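Local coordinates for protein Poly(A) ribonuclease pop2 (Schizosaccharomyces pombe, PDB 2P51) that removes poly(A) tails from mRNA as a metal-dependent 3'-exoribonuclease, the catalytic deadenylase of the CCR4-NOT complex, releasing 5'-AMP, at residues I20-D25 and H230-Q235; K84-G89 and I132-H137. One frame throughout, in Å; residues are numbered along the deposited sequence. Where two conformers were deposited one is given.

Contact 1: residues I20-D25 and H230-Q235; sequences ISPIRD and HRIGPQ
Ile23 and Pro22 meet the loop residues Ile232, Gly233 and Pro234 through apolar side chains, in a small surface contact that buries 140 Å² and has no hydrogen bond across it. The apolar part has two touching points. In the first, the Pro22 ring meets one methyl of Ile232: CG of Pro22 lies 3.9 Å from Ile232 CG2, with Pro22 CB almost as close, and the two side chains cross obliquely. A chi1 of -67° sets Ile232 CG1 beside the backbone N, and CG2 is then the branch anti to that N. In the second, Ile23 works through its tip. An extended chi2 of 171° carries CD1 outward, to 3.7 Å from CA of Gly233 and 4.2 Å from CD of Pro234, with Ile232 O also near. The methyl thus rests directly on backbone, since Gly233 has no side chain to intervene; its phi is positive (93°), in a region where residues with a CB are strained.

Polar bonds hold each segment from its own side. Pro22 and Arg24 bond through their backbones to strand 105-109, whereas Ile232 O is bonded to Ser240 OG and Arg231 NH1 forms a salt bridge with the metal ligand Asp241, both partners on helix 238-257. The arrangement lies at the edge of the sheet of the DEDD nuclease fold: the outermost strand 23-26 packs against the loop leading into the helix that carries the last acidic metal ligand, with Pro234 about 7 Å from Asp241, side chain to side chain.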
loop_
_atom_site.group_PDB
_atom_site.type_symbol
_atom_site.label_atom_id
_atom_site.label_comp_id
_atom_site.label_asym_id
_atom_site.label_seq_id
_atom_site.Cartn_x
_atom_site.Cartn_y
_atom_site.Cartn_z
ATOM N N ILE A 20 -16.637 -16.581 -6.968
ATOM C CA ILE A 20 -16.300 -16.069 -5.624
ATOM C C ILE A 20 -15.826 -14.623 -5.778
ATOM O O ILE A 20 -15.531 -14.159 -6.888
ATOM C CB ILE A 20 -15.267 -16.928 -4.904
ATOM C CG1 ILE A 20 -13.953 -16.973 -5.699
ATOM C CG2 ILE A 20 -15.818 -18.316 -4.644
ATOM C CD1 ILE A 20 -12.826 -17.753 -5.043
ATOM N N SER A 21 -15.766 -13.885 -4.663
ATOM C CA SER A 21 -15.408 -12.480 -4.775
ATOM C C SER A 21 -13.970 -12.221 -5.209
ATOM O O SER A 21 -13.084 -12.836 -4.577
ATOM C CB SER A 21 -15.654 -11.839 -3.401
ATOM O OG SER A 21 -16.943 -12.278 -2.955
ATOM N N PRO A 22 -13.689 -11.404 -6.200
ATOM C CA PRO A 22 -12.269 -11.115 -6.521
ATOM C C PRO A 22 -11.587 -10.315 -5.424
ATOM O O PRO A 22 -10.375 -10.374 -5.277
ATOM C CB PRO A 22 -12.291 -10.289 -7.824
ATOM C CG PRO A 22 -13.678 -9.868 -7.997
ATOM C CD PRO A 22 -14.584 -10.709 -7.137
ATOM N N ILE A 23 -12.367 -9.583 -4.651
ATOM C CA ILE A 23 -11.813 -8.756 -3.591
ATOM C C ILE A 23 -12.311 -9.297 -2.252
ATOM O O ILE A 23 -13.539 -9.332 -2.082
ATOM C CB ILE A 23 -12.196 -7.267 -3.759
ATOM C CG1 ILE A 23 -11.709 -6.749 -5.112
ATOM C CG2 ILE A 23 -11.703 -6.446 -2.581
ATOM C CD1 ILE A 23 -12.213 -5.361 -5.468
ATOM N N ARG A 24 -11.388 -9.689 -1.399
ATOM C CA ARG A 24 -11.831 -10.224 -0.097
ATOM C C ARG A 24 -11.744 -9.146 0.971
ATOM O O ARG A 24 -10.622 -8.685 1.231
ATOM C CB ARG A 24 -11.006 -11.456 0.289
ATOM C CG ARG A 24 -11.283 -12.628 -0.649
ATOM C CD ARG A 24 -10.584 -13.927 -0.231
ATOM N NE ARG A 24 -11.097 -14.482 1.018
ATOM C CZ ARG A 24 -12.150 -15.277 1.138
ATOM N NH1 ARG A 24 -12.833 -15.615 0.032
ATOM N NH2 ARG A 24 -12.556 -15.752 2.325
ATOM N N ASP A 25 -12.886 -8.744 1.535
ATOM C CA ASP A 25 -12.836 -7.720 2.581
ATOM C C ASP A 25 -12.548 -8.318 3.945
ATOM O O ASP A 25 -13.108 -9.403 4.240
ATOM C CB ASP A 25 -14.170 -6.968 2.716
ATOM C CG ASP A 25 -14.188 -5.775 1.789
ATOM O OD1 ASP A 25 -13.407 -4.820 1.885
ATOM O OD2 ASP A 25 -15.067 -5.795 0.897
ATOM N N HIS A 230 -7.510 -3.470 -17.372
ATOM C CA HIS A 230 -8.807 -3.124 -16.760
ATOM C C HIS A 230 -8.737 -3.231 -15.251
ATOM O O HIS A 230 -8.137 -4.135 -14.685
ATOM C CB HIS A 230 -9.886 -4.032 -17.342
ATOM C CG HIS A 230 -11.164 -4.207 -16.605
ATOM N ND1 HIS A 230 -12.230 -3.329 -16.725
ATOM C CD2 HIS A 230 -11.608 -5.159 -15.736
ATOM C CE1 HIS A 230 -13.246 -3.724 -15.965
ATOM N NE2 HIS A 230 -12.892 -4.843 -15.347
ATOM N N ARG A 231 -9.407 -2.273 -14.619
ATOM C CA ARG A 231 -9.603 -2.275 -13.203
ATOM C C ARG A 231 -10.767 -3.177 -12.799
ATOM O O ARG A 231 -11.869 -3.138 -13.341
ATOM C CB ARG A 231 -9.901 -0.843 -12.711
ATOM C CG ARG A 231 -10.116 -0.822 -11.184
ATOM C CD ARG A 231 -10.485 0.566 -10.738
ATOM N NE ARG A 231 -9.378 1.528 -10.635
ATOM C CZ ARG A 231 -8.523 1.627 -9.636
ATOM N NH1 ARG A 231 -8.561 0.812 -8.572
ATOM N NH2 ARG A 231 -7.595 2.573 -9.719
ATOM N N ILE A 232 -10.517 -4.013 -11.804
ATOM C CA ILE A 232 -11.556 -4.779 -11.164
ATOM C C ILE A 232 -11.855 -4.063 -9.856
ATOM O O ILE A 232 -10.911 -3.819 -9.096
ATOM C CB ILE A 232 -11.093 -6.233 -10.907
ATOM C CG1 ILE A 232 -10.870 -7.056 -12.179
ATOM C CG2 ILE A 232 -12.058 -6.951 -9.957
ATOM C CD1 ILE A 232 -10.715 -8.547 -12.043
ATOM N N GLY A 233 -13.083 -3.700 -9.506
ATOM C CA GLY A 233 -13.339 -3.082 -8.205
ATOM C C GLY A 233 -13.289 -1.574 -8.368
ATOM O O GLY A 233 -13.009 -0.988 -9.426
ATOM N N PRO A 234 -13.627 -0.943 -7.229
ATOM C CA PRO A 234 -13.751 0.511 -7.162
ATOM C C PRO A 234 -12.424 1.272 -7.087
ATOM O O PRO A 234 -11.592 0.973 -6.241
ATOM C CB PRO A 234 -14.555 0.723 -5.867
ATOM C CG PRO A 234 -14.331 -0.511 -5.049
ATOM C CD PRO A 234 -13.992 -1.641 -5.977
ATOM N N GLN A 235 -12.225 2.280 -7.956
ATOM C CA GLN A 235 -11.090 3.190 -7.819
ATOM C C GLN A 235 -11.129 3.867 -6.446
ATOM O O GLN A 235 -12.168 4.215 -5.870
ATOM C CB GLN A 235 -11.140 4.201 -8.955
ATOM C CG GLN A 235 -10.000 5.197 -9.021
ATOM C CD GLN A 235 -9.912 5.931 -10.339
ATOM O OE1 GLN A 235 -8.926 6.667 -10.530
ATOM N NE2 GLN A 235 -10.855 5.829 -11.260
#

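Contact 2: residues K84-G89 and I132-H137; sequences KIIQIG and IDFKKH
Ile86 sends its two branches to two different rings. Its chi1 of -68° sets CG1 beside the backbone N, and CD1, at the end of that branch, lies at the edge of the Phe134 ring and in its plane, 4.0 Å from Phe134 CE1, with the side chains crossing at about a right angle. Ile86 CG2, the branch anti to the backbone N, approaches CE1 of His137 at 3.8 Å, again crosswise. The carbonyl O of the same residue also lies near the imidazole edge: Ile86 O is 3.3 Å from His137 CE1 and in the ring plane, a close approach to a carbon and not a hydrogen bond. The ring's hydrogen bond is made by ND1, to Phe110 O.

Gln87 and Ile132 reach toward each other tip to tip, the CD1 methyl of Ile132 lying 3.4 Å from Gln87 NE2 and nearly as close to Gln87 CD. The amide is gripped from outside the pair, NE2 by Asn109 and Gln237 and OE1 by Ala238 N, so its orientation is fixed while the methyl packs against it. Its plane stands 47° from the His137 ring. Behind the interface, Ile132 CG2 sits over the centre of one Phe134 face, 3.5 Å above it, and Asp133 caps the helix by accepting from Lys136 N.

Ile86 and Gln87 both face Glu53, forming a classic beta bulge where strand 87-93 runs beside strand 47-53. The start of helix 134-140 and the residues just before it pack on the beginning of strand 87-93, with Leu127 of helix 121-129 touching both Ile86 and Ile132, and strand 105-109 meeting Gln87 and His137.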
loop_
_atom_site.group_PDB
_atom_site.type_symbol
_atom_site.label_atom_id
_atom_site.label_comp_id
_atom_site.label_asym_id
_atom_site.label_seq_id
_atom_site.Cartn_x
_atom_site.Cartn_y
_atom_site.Cartn_z
ATOM N N LYS A 84 -5.187 8.349 11.376
ATOM C CA LYS A 84 -5.313 6.888 11.376
ATOM C C LYS A 84 -5.555 6.286 10.001
ATOM O O LYS A 84 -6.309 6.789 9.170
ATOM C CB LYS A 84 -6.481 6.496 12.287
ATOM C CG LYS A 84 -6.202 6.797 13.764
ATOM C CD LYS A 84 -7.479 6.475 14.557
ATOM C CE LYS A 84 -7.116 6.698 16.037
ATOM N NZ LYS A 84 -8.280 6.317 16.869
ATOM N N ILE A 85 -4.902 5.148 9.789
ATOM C CA ILE A 85 -5.131 4.351 8.581
ATOM C C ILE A 85 -6.584 3.901 8.452
ATOM O O ILE A 85 -7.204 3.626 9.475
ATOM C CB ILE A 85 -4.183 3.132 8.599
ATOM C CG1 ILE A 85 -4.117 2.391 7.275
ATOM C CG2 ILE A 85 -4.539 2.141 9.732
ATOM C CD1 ILE A 85 -3.634 3.128 6.092
ATOM N N ILE A 86 -7.048 3.837 7.187
ATOM C CA ILE A 86 -8.439 3.421 6.940
ATOM C C ILE A 86 -8.479 2.101 6.191
ATOM O O ILE A 86 -9.334 1.243 6.528
ATOM C CB ILE A 86 -9.223 4.560 6.224
ATOM C CG1 ILE A 86 -9.404 5.767 7.161
ATOM C CG2 ILE A 86 -10.571 4.088 5.714
ATOM C CD1 ILE A 86 -9.905 7.050 6.485
ATOM N N GLN A 87 -7.624 1.870 5.221
ATOM C CA GLN A 87 -7.631 0.592 4.549
ATOM C C GLN A 87 -6.198 0.219 4.112
ATOM O O GLN A 87 -5.423 1.115 3.784
ATOM C CB GLN A 87 -8.405 0.518 3.219
ATOM C CG GLN A 87 -9.895 0.505 3.278
ATOM C CD GLN A 87 -10.551 0.440 1.917
ATOM O OE1 GLN A 87 -10.029 1.069 0.955
ATOM N NE2 GLN A 87 -11.662 -0.232 1.807
ATOM N N ILE A 88 -5.901 -1.061 4.071
ATOM C CA ILE A 88 -4.693 -1.554 3.406
ATOM C C ILE A 88 -5.116 -2.589 2.382
ATOM O O ILE A 88 -5.904 -3.474 2.737
ATOM C CB ILE A 88 -3.670 -2.206 4.357
ATOM C CG1 ILE A 88 -3.123 -1.199 5.374
ATOM C CG2 ILE A 88 -2.549 -2.891 3.575
ATOM C CD1 ILE A 88 -2.234 -1.735 6.469
ATOM N N GLY A 89 -4.596 -2.508 1.177
ATOM C CA GLY A 89 -4.867 -3.498 0.117
ATOM C C GLY A 89 -3.629 -4.329 -0.158
ATOM O O GLY A 89 -2.545 -3.728 -0.308
ATOM N N ILE A 132 -16.420 3.633 0.833
ATOM C CA ILE A 132 -16.124 3.312 2.233
ATOM C C ILE A 132 -17.370 3.412 3.091
ATOM O O ILE A 132 -18.102 4.410 3.036
ATOM C CB ILE A 132 -15.046 4.259 2.820
ATOM C CG1 ILE A 132 -13.701 4.173 2.083
ATOM C CG2 ILE A 132 -14.847 4.024 4.308
ATOM C CD1 ILE A 132 -13.070 2.817 2.126
ATOM N N ASP A 133 -17.559 2.357 3.880
ATOM C CA ASP A 133 -18.669 2.290 4.858
ATOM C C ASP A 133 -18.164 2.713 6.220
ATOM O O ASP A 133 -17.740 1.911 7.053
ATOM C CB ASP A 133 -19.236 0.866 4.811
ATOM C CG ASP A 133 -20.430 0.678 5.700
ATOM O OD1 ASP A 133 -20.777 1.562 6.532
ATOM O OD2 ASP A 133 -21.101 -0.384 5.601
ATOM N N PHE A 134 -18.166 4.028 6.442
ATOM C CA PHE A 134 -17.529 4.498 7.674
ATOM C C PHE A 134 -18.197 3.937 8.920
ATOM O O PHE A 134 -17.552 3.675 9.929
ATOM C CB PHE A 134 -17.500 6.047 7.643
ATOM C CG PHE A 134 -16.271 6.551 6.875
ATOM C CD1 PHE A 134 -15.010 6.501 7.452
ATOM C CD2 PHE A 134 -16.374 7.081 5.588
ATOM C CE1 PHE A 134 -13.860 6.944 6.802
ATOM C CE2 PHE A 134 -15.243 7.497 4.897
ATOM C CZ PHE A 134 -13.970 7.418 5.497
ATOM N N LYS A 135 -19.525 3.726 8.901
ATOM C CA LYS A 135 -20.158 3.218 10.092
ATOM C C LYS A 135 -19.610 1.826 10.430
ATOM O O LYS A 135 -19.351 1.448 11.555
ATOM C CB LYS A 135 -21.681 3.144 9.924
ATOM C CG LYS A 135 -22.405 2.628 11.168
ATOM C CD LYS A 135 -23.895 2.583 11.043
ATOM C CE LYS A 135 -24.684 3.833 10.620
ATOM N NZ LYS A 135 -25.503 3.429 9.453
ATOM N N LYS A 136 -19.393 1.013 9.397
ATOM C CA LYS A 136 -18.866 -0.329 9.595
ATOM C C LYS A 136 -17.424 -0.281 10.063
ATOM O O LYS A 136 -17.062 -1.126 10.906
ATOM C CB LYS A 136 -19.007 -1.177 8.332
ATOM C CG LYS A 136 -18.963 -2.659 8.669
ATOM C CD LYS A 136 -19.402 -3.496 7.474
ATOM C CE LYS A 136 -19.111 -4.985 7.690
ATOM N NZ LYS A 136 -19.550 -5.818 6.528
ATOM N N HIS A 137 -16.629 0.674 9.580
ATOM C CA HIS A 137 -15.271 0.775 10.105
ATOM C C HIS A 137 -15.325 1.123 11.595
ATOM O O HIS A 137 -14.428 0.721 12.358
ATOM C CB HIS A 137 -14.468 1.843 9.381
ATOM C CG HIS A 137 -14.013 1.467 7.994
ATOM N ND1 HIS A 137 -12.677 1.240 7.665
ATOM C CD2 HIS A 137 -14.722 1.295 6.845
ATOM C CE1 HIS A 137 -12.584 0.938 6.373
ATOM N NE2 HIS A 137 -13.817 0.961 5.867
#

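In the fold
Contact 1 and contact 2 illustrate how one sheet can be approached at separate places without the approaches merging: their centres lie 16 Å apart and their nearest atoms about 5 Å, with no touch. Along the chain, contact 2 is nested inside the loop that contact 1 closes. Contact 2 lies beside the metal site and contact 1 farther off. Gln87 of contact 2 comes about 3 Å from Glu53, side chain to side chain, and its side chain about 7 Å from a bound magnesium ion, while that of Pro234 of contact 1 is about 10 Å from one. Gln237 and Ala238, which follow 230-235 in the chain, bond to the Gln87 amide and so connect the two.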